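Local atomic coordinates of Cry23AA1 (Bacillus thuringiensis, PDB entry 4RHZ), a protein that forms a binary crystal toxin with Cry37Aa1, binds a zinc ion and, as an aerolysin-family toxin, probably makes pores in target-cell membranes. Residues A[80-86]-A[122-128]; A[95-101]-A[114-120]; A[157-163]-A[217-223]. All coordinates share one frame. Where two conformers were deposited one is given. Residues are numbered along the deposited sequence.

Contact 1 of 3, residues A[80-86]-A[122-128]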
# COMPACT_ATOMS: atom_id res chain seq x y z
N THR A 80 2.29 -4.63 9.93
CA THR A 80 3.54 -3.89 10.19
C THR A 80 3.55 -2.37 9.80
O THR A 80 3.00 -1.98 8.77
CB THR A 80 4.70 -4.65 9.48
OG1 THR A 80 4.80 -5.96 10.01
CG2 THR A 80 6.06 -4.03 9.72
N GLU A 81 4.18 -1.53 10.63
CA GLU A 81 4.57 -0.14 10.29
C GLU A 81 6.03 0.12 10.65
O GLU A 81 6.56 -0.34 11.71
CB GLU A 81 3.72 0.89 11.00
CG GLU A 81 2.27 0.62 10.82
CD GLU A 81 1.35 1.54 11.60
OE1 GLU A 81 1.76 2.26 12.54
OE2 GLU A 81 0.15 1.52 11.25
N THR A 82 6.69 0.87 9.78
CA THR A 82 8.09 1.10 9.84
C THR A 82 8.34 2.55 9.41
O THR A 82 7.75 3.07 8.42
CB THR A 82 8.79 0.14 8.99
OG1 THR A 82 8.56 -1.13 9.54
CG2 THR A 82 10.36 0.36 8.96
N SER A 83 9.18 3.22 10.22
CA SER A 83 9.74 4.49 9.86
C SER A 83 11.23 4.64 10.27
O SER A 83 11.75 3.82 11.07
CB SER A 83 8.88 5.60 10.39
OG SER A 83 9.00 5.66 11.78
N ALA A 84 11.93 5.57 9.60
CA ALA A 84 13.35 5.93 9.92
C ALA A 84 13.69 7.27 9.24
O ALA A 84 12.98 7.72 8.32
CB ALA A 84 14.30 4.86 9.46
N VAL A 85 14.72 7.94 9.74
CA VAL A 85 15.36 9.06 9.09
C VAL A 85 16.51 8.38 8.36
O VAL A 85 17.17 7.52 8.91
CB VAL A 85 15.91 10.04 10.16
CG1 VAL A 85 16.94 11.09 9.55
CG2 VAL A 85 14.77 10.71 10.95
N THR A 86 16.73 8.71 7.11
CA THR A 86 17.88 8.15 6.36
C THR A 86 18.93 9.24 6.13
O THR A 86 20.13 8.95 5.91
CB THR A 86 17.42 7.58 4.99
OG1 THR A 86 16.58 8.57 4.38
CG2 THR A 86 16.56 6.34 5.19
N THR A 122 19.37 10.18 14.44
CA THR A 122 19.74 8.77 14.27
C THR A 122 19.20 8.19 12.97
O THR A 122 18.22 8.71 12.43
CB THR A 122 19.30 7.88 15.51
OG1 THR A 122 19.70 6.53 15.25
CG2 THR A 122 17.75 7.85 15.72
N THR A 123 19.85 7.16 12.43
CA THR A 123 19.30 6.42 11.30
C THR A 123 18.61 5.10 11.74
O THR A 123 18.23 4.22 10.88
CB THR A 123 20.37 5.98 10.32
OG1 THR A 123 21.31 5.19 11.07
CG2 THR A 123 21.07 7.14 9.69
N ASN A 124 18.56 4.86 13.04
CA ASN A 124 17.89 3.67 13.59
C ASN A 124 16.51 3.50 13.02
O ASN A 124 15.72 4.50 12.91
CB ASN A 124 17.71 3.89 15.05
CG ASN A 124 19.00 3.62 15.81
OD1 ASN A 124 20.05 3.24 15.21
ND2 ASN A 124 18.94 3.83 17.12
N THR A 125 16.19 2.28 12.63
CA THR A 125 14.85 2.12 12.11
C THR A 125 13.93 1.51 13.18
O THR A 125 14.38 0.64 13.96
CB THR A 125 14.84 1.34 10.75
OG1 THR A 125 15.09 -0.01 11.00
CG2 THR A 125 15.99 1.74 9.90
N THR A 126 12.66 1.98 13.23
CA THR A 126 11.65 1.44 14.15
C THR A 126 10.45 0.82 13.42
O THR A 126 9.83 1.45 12.54
CB THR A 126 11.12 2.43 15.23
OG1 THR A 126 10.53 3.53 14.57
CG2 THR A 126 12.22 2.96 16.17
N THR A 127 10.13 -0.41 13.81
CA THR A 127 9.01 -1.19 13.27
C THR A 127 8.14 -1.70 14.41
O THR A 127 8.67 -2.21 15.42
CB THR A 127 9.52 -2.41 12.54
OG1 THR A 127 10.39 -2.01 11.47
CG2 THR A 127 8.35 -3.26 11.97
N THR A 128 6.81 -1.52 14.27
CA THR A 128 5.78 -2.22 15.08
C THR A 128 5.01 -3.25 14.25
O THR A 128 4.51 -2.95 13.16
CB THR A 128 4.73 -1.27 15.68
OG1 THR A 128 5.37 -0.21 16.33
CG2 THR A 128 3.92 -1.98 16.77
O HOH W 1 15.59 7.27 12.47
O HOH W 2 17.76 4.96 8.36
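Four backbone hydrogen bonds knit the two strands together in antiparallel register. Glu81 N donates to Thr128 O (2.9 Å) and Thr128 N to Glu81 O (2.8 Å); two residues on, Ser83 N reaches Thr126 O and Thr126 N reaches Ser83 O, both at 3.0 Å. Between these hydrogen-bonded pairs lies the non-hydrogen-bonded pair Thr82–Thr127, whose hydroxyls bond to each other, Thr82 OG1 to Thr127 OG1 at 2.8 Å. Threonine suits this place: its beta-branch fits an extended chain, while its hydroxyl finds a partner directly across.

Beyond Ala84 direct pairing gives way to water. One water accepts from Val85 N (2.9 Å) and donates to Thr122 O and Asn124 O; another donates to Val85 O and Thr123 O. Thr122 OG1 accepts from Asn124 N at 3.0 Å, an ST turn that shapes the chain before the strand begins.

Packing is modest. Methyls meet at Thr80 CG2–Thr127 CG2 (3.3 Å) and Ala84 CB–Thr125 CG2 (3.6 Å). On the face bearing Glu81 and Ser83, the small Ser83 lies against Ala116 and Tyr118 of strand 111-119. The threonine- and serine-rich long strands are consistent with the aerolysin-type fold, and they lead directly to the zinc site of His79, Glu130 and His132.

Contact 2 of 3, residues A[95-101]-A[114-120]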
# COMPACT_ATOMS: atom_id res chain seq x y z
N ILE A 95 16.55 16.87 18.32
CA ILE A 95 15.61 17.36 17.29
C ILE A 95 14.70 16.18 16.88
O ILE A 95 15.20 15.18 16.36
CB ILE A 95 16.30 17.93 16.07
CG1 ILE A 95 17.47 18.85 16.48
CG2 ILE A 95 15.27 18.64 15.13
CD1 ILE A 95 18.49 18.98 15.33
N SER A 96 13.39 16.29 17.15
CA SER A 96 12.45 15.24 16.74
C SER A 96 11.04 15.77 16.43
O SER A 96 10.71 16.89 16.85
CB SER A 96 12.43 14.09 17.77
OG SER A 96 11.91 14.56 18.97
N THR A 97 10.23 14.98 15.68
CA THR A 97 8.84 15.34 15.34
C THR A 97 7.94 14.08 15.35
O THR A 97 8.32 13.06 14.76
CB THR A 97 8.74 15.86 13.90
OG1 THR A 97 9.56 17.01 13.74
CG2 THR A 97 7.31 16.26 13.53
N LYS A 98 6.78 14.16 16.01
CA LYS A 98 5.72 13.16 15.88
C LYS A 98 4.94 13.69 14.69
O LYS A 98 4.37 14.77 14.71
CB LYS A 98 4.81 13.14 17.11
CG LYS A 98 4.49 11.74 17.76
CD LYS A 98 3.40 10.91 16.99
CE LYS A 98 3.07 9.55 17.67
NZ LYS A 98 3.84 8.38 17.05
N GLN A 99 4.98 12.97 13.58
CA GLN A 99 4.11 13.36 12.49
C GLN A 99 2.99 12.35 12.17
O GLN A 99 3.20 11.13 12.14
CB GLN A 99 4.87 13.78 11.27
CG GLN A 99 4.68 15.25 11.02
CD GLN A 99 3.56 15.51 10.08
OE1 GLN A 99 3.42 14.80 9.09
NE2 GLN A 99 2.75 16.50 10.36
N SER A 100 1.82 12.90 11.94
CA SER A 100 0.69 12.13 11.50
C SER A 100 0.48 12.33 10.02
O SER A 100 0.55 13.43 9.52
CB SER A 100 -0.55 12.56 12.30
OG SER A 100 -1.63 12.66 11.41
N PHE A 101 0.24 11.24 9.30
CA PHE A 101 -0.01 11.32 7.87
C PHE A 101 -1.42 10.73 7.46
O PHE A 101 -1.87 9.67 7.95
CB PHE A 101 1.04 10.55 7.09
CG PHE A 101 2.47 10.80 7.47
CD1 PHE A 101 3.05 10.13 8.55
CD2 PHE A 101 3.28 11.63 6.67
CE1 PHE A 101 4.35 10.30 8.87
CE2 PHE A 101 4.59 11.81 6.98
CZ PHE A 101 5.14 11.15 8.09
N VAL A 114 -1.79 7.40 9.76
CA VAL A 114 -0.64 6.79 10.42
C VAL A 114 0.35 7.87 10.93
O VAL A 114 0.49 8.96 10.35
CB VAL A 114 0.03 5.75 9.49
CG1 VAL A 114 0.69 6.42 8.30
CG2 VAL A 114 1.06 4.93 10.24
N SER A 115 1.03 7.55 12.01
CA SER A 115 1.85 8.52 12.70
C SER A 115 3.21 7.87 12.94
O SER A 115 3.32 6.65 13.17
CB SER A 115 1.25 8.84 14.08
OG SER A 115 0.21 9.82 13.99
N ALA A 116 4.26 8.69 12.92
CA ALA A 116 5.54 8.17 13.36
C ALA A 116 6.38 9.28 14.01
O ALA A 116 6.15 10.48 13.76
CB ALA A 116 6.28 7.49 12.21
N GLU A 117 7.28 8.85 14.88
CA GLU A 117 8.26 9.69 15.49
C GLU A 117 9.60 9.72 14.73
O GLU A 117 10.30 8.72 14.61
CB GLU A 117 8.51 9.36 16.98
CG GLU A 117 8.98 10.71 17.62
CD GLU A 117 8.88 10.78 19.08
OE1 GLU A 117 9.41 11.76 19.64
OE2 GLU A 117 8.28 9.87 19.69
N TYR A 118 9.91 10.88 14.19
CA TYR A 118 11.21 11.12 13.59
C TYR A 118 12.23 11.82 14.51
O TYR A 118 12.06 13.00 14.84
CB TYR A 118 11.05 11.86 12.30
CG TYR A 118 10.32 10.99 11.30
CD1 TYR A 118 10.99 10.08 10.52
CD2 TYR A 118 8.91 11.06 11.20
CE1 TYR A 118 10.31 9.30 9.60
CE2 TYR A 118 8.22 10.25 10.31
CZ TYR A 118 8.90 9.39 9.52
OH TYR A 118 8.17 8.61 8.64
N ASN A 119 13.23 11.06 14.93
CA ASN A 119 14.38 11.61 15.62
C ASN A 119 15.51 11.94 14.60
O ASN A 119 16.10 11.04 14.00
CB ASN A 119 14.87 10.64 16.68
CG ASN A 119 16.22 11.14 17.39
OD1 ASN A 119 16.91 12.11 16.95
ND2 ASN A 119 16.60 10.43 18.44
N TYR A 120 15.78 13.22 14.41
CA TYR A 120 16.68 13.68 13.31
C TYR A 120 18.12 13.22 13.41
O TYR A 120 18.82 13.16 12.41
CB TYR A 120 16.65 15.19 13.14
CG TYR A 120 15.34 15.80 12.68
CD1 TYR A 120 14.10 15.28 13.06
CD2 TYR A 120 15.35 16.97 11.93
CE1 TYR A 120 12.88 15.93 12.66
CE2 TYR A 120 14.17 17.58 11.51
CZ TYR A 120 12.95 17.06 11.89
OH TYR A 120 11.83 17.71 11.50
O HOH W 3 17.74 14.19 18.07
O HOH W 4 9.18 14.09 19.04
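At the start of segment 114-120, Val114 forms a hydrogen-bonded pair with Phe101: Val114 N donates to Phe101 O (2.9 Å), and Phe101 N to Val114 O at a short 2.5 Å. Its CG1 lies 4.3 Å from Phe101 CB, on the apolar face of the hairpin. Ser115 points to the other face, where its OG is 3.3 Å from Ser100 CB; here small polar side chains tolerate solvent. Ala116 exchanges two 2.8 Å backbone bonds with Gln99, N to O in each direction, and its single methyl lets the buried face pack closely. Glu117 returns to the polar face, whose exposure suits a charge, and a water joins Glu117 OE1 (2.4 Å) to Ser96 OG (2.8 Å).

Tyr118 N and O bond to Thr97 O and N, again at 2.8 Å, while its ring carbon CE2 meets Phe101 CZ at 3.9 Å. Asn119 OD1, which also accepts from Ser121 N, is linked by a water to Ile95 N. Finally Tyr120 N donates to Ile95 O (2.8 Å). Ile95 CG2 makes a CH-pi contact 3.8 Å from the centroid of the Tyr120 ring, and Tyr120 OH bonds to Thr97 OG1 (3.3 Å).

This alternation makes an amphipathic hairpin. Its apolar face lies over the long strands: Ala116 and Tyr118 on 67-90 and 211-235, Phe101 on Val163, and Val114 on Tyr159. Tyr118 OH bonds to Phe218 O and Tyr120 OH to Glu166 O, while Tyr120 also packs against strand 32-40.

Contact 3 of 3, residues A[157-163]-A[217-223]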
# COMPACT_ATOMS: atom_id res chain seq x y z
N GLY A 157 -4.09 -2.82 1.95
CA GLY A 157 -3.30 -1.69 1.37
C GLY A 157 -1.83 -1.74 1.83
O GLY A 157 -1.55 -2.18 2.94
N THR A 158 -0.92 -1.37 0.93
CA THR A 158 0.50 -1.24 1.28
C THR A 158 1.01 0.08 0.78
O THR A 158 0.58 0.61 -0.26
CB THR A 158 1.39 -2.23 0.60
OG1 THR A 158 1.24 -2.05 -0.82
CG2 THR A 158 1.05 -3.65 1.02
N TYR A 159 1.95 0.65 1.54
CA TYR A 159 2.50 1.99 1.14
C TYR A 159 3.98 2.10 1.50
O TYR A 159 4.42 1.53 2.50
CB TYR A 159 1.70 3.15 1.72
CG TYR A 159 1.60 3.05 3.20
CD1 TYR A 159 2.51 3.76 4.05
CD2 TYR A 159 0.64 2.22 3.79
CE1 TYR A 159 2.44 3.61 5.43
CE2 TYR A 159 0.58 2.05 5.17
CZ TYR A 159 1.48 2.76 5.98
OH TYR A 159 1.37 2.55 7.32
N ASN A 160 4.73 2.81 0.67
CA ASN A 160 6.12 3.14 0.98
C ASN A 160 6.35 4.58 0.56
O ASN A 160 6.49 4.86 -0.63
CB ASN A 160 7.08 2.21 0.27
CG ASN A 160 8.56 2.36 0.79
OD1 ASN A 160 8.92 3.33 1.51
ND2 ASN A 160 9.41 1.39 0.43
N VAL A 161 6.34 5.51 1.52
CA VAL A 161 6.37 6.94 1.13
C VAL A 161 7.65 7.65 1.60
O VAL A 161 7.92 7.66 2.79
CB VAL A 161 5.17 7.67 1.66
CG1 VAL A 161 5.12 9.09 1.13
CG2 VAL A 161 3.83 6.93 1.34
N PRO A 162 8.44 8.22 0.67
CA PRO A 162 9.57 9.04 1.11
C PRO A 162 9.07 10.27 1.82
O PRO A 162 8.04 10.86 1.43
CB PRO A 162 10.28 9.43 -0.20
CG PRO A 162 9.85 8.38 -1.23
CD PRO A 162 8.46 7.98 -0.79
N VAL A 163 9.73 10.64 2.92
CA VAL A 163 9.39 11.93 3.54
C VAL A 163 10.64 12.84 3.55
O VAL A 163 11.81 12.36 3.52
CB VAL A 163 8.78 11.78 4.96
CG1 VAL A 163 7.61 10.79 4.96
CG2 VAL A 163 9.84 11.32 5.97
N GLY A 217 13.71 10.67 4.94
CA GLY A 217 13.39 9.36 5.55
C GLY A 217 12.21 8.69 4.89
O GLY A 217 11.89 8.97 3.72
N PHE A 218 11.53 7.83 5.62
CA PHE A 218 10.34 7.18 5.03
C PHE A 218 9.26 6.81 6.07
O PHE A 218 9.54 6.79 7.26
CB PHE A 218 10.77 5.99 4.19
CG PHE A 218 11.40 4.89 4.99
CD1 PHE A 218 10.60 3.89 5.54
CD2 PHE A 218 12.79 4.86 5.20
CE1 PHE A 218 11.18 2.86 6.30
CE2 PHE A 218 13.40 3.84 5.94
CZ PHE A 218 12.59 2.84 6.53
N ILE A 219 8.04 6.52 5.60
CA ILE A 219 7.01 5.85 6.43
C ILE A 219 6.47 4.73 5.53
O ILE A 219 6.12 4.98 4.37
CB ILE A 219 5.97 6.90 6.87
CG1 ILE A 219 4.83 6.32 7.69
CG2 ILE A 219 5.34 7.65 5.65
CD1 ILE A 219 5.28 5.69 8.90
N GLU A 220 6.51 3.49 5.97
CA GLU A 220 6.04 2.41 5.20
C GLU A 220 5.18 1.46 6.06
O GLU A 220 5.29 1.46 7.30
CB GLU A 220 7.16 1.67 4.49
CG GLU A 220 7.87 0.74 5.38
CD GLU A 220 8.88 -0.16 4.65
OE1 GLU A 220 8.67 -0.52 3.46
OE2 GLU A 220 9.89 -0.54 5.29
N GLY A 221 4.34 0.65 5.40
CA GLY A 221 3.28 -0.16 6.12
C GLY A 221 2.45 -1.06 5.18
O GLY A 221 2.49 -0.89 3.95
N ALA A 222 1.69 -1.98 5.76
CA ALA A 222 0.81 -2.86 5.03
C ALA A 222 -0.23 -3.20 6.06
O ALA A 222 0.12 -3.68 7.13
CB ALA A 222 1.55 -4.15 4.59
N GLN A 223 -1.50 -2.94 5.78
CA GLN A 223 -2.56 -3.40 6.71
C GLN A 223 -3.84 -3.71 5.98
O GLN A 223 -4.09 -3.23 4.86
CB GLN A 223 -2.89 -2.33 7.78
CG GLN A 223 -3.27 -1.08 7.14
CD GLN A 223 -3.80 -0.05 8.12
OE1 GLN A 223 -3.08 0.90 8.49
NE2 GLN A 223 -5.10 -0.21 8.54
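Tyr159 has the most surface covered here, because its ring lies across the opposing strand. Gly221 CA sits over one ring face in a CH-pi contact, 3.8 Å from the Tyr159 centroid, and Tyr159 CE1 touches Ile219 CG1 at 4.3 Å. With the ring in this place, glycine fits because an ideal CB on Gly221 would fall 2.1 Å from Tyr159 OH. The backbones of the pair also bond, Tyr159 N to Gly221 O at 2.9 Å and Gly221 N to Tyr159 O at 3.0 Å.

Ile219 and Val163 continue this buried face. Ile219 CG2 lies 4.0 Å from Val161 CB and 3.9 Å from Val163 CG1, so branched side chains that suit extended backbone also form an apolar row. Val163 N donates to Gly217 O (2.8 Å).

The other face is more open and mixed: Thr158, Asn160 and Glu220 beside Pro162, Ala222 and Phe218, which packs on Thr82 and Ala84. Toward the zinc end, Gln223 packs on the ligand His79 and bonds to Asn257. Eight backbone hydrogen bonds in unbroken antiparallel register join two long strands, the elongated beta architecture of aerolysin-type toxins.

How the contacts relate
Strands 67-90 and 211-235 are neighbours in one sheet, so contacts 1 and 3 belong to the same layer: Thr82 O receives Glu220 N and Ala84 O receives Phe218 N. Contact 2 belongs to a second sheet laid over this one, and along the chain it is nested within the loop that contact 1 closes. Contact 3 is the most buried, with valine, isoleucine and tyrosine facing the hairpin; contact 1 is the more exposed, with backbone bonds, one threonine hydroxyl pair and waters where the pairing ends. Contact 2 combines both characters on opposite faces. Such an amphipathic hairpin, tucked against the body, resembles the segment that becomes the membrane-spanning barrel in aerolysin relatives, a role that here remains inferred.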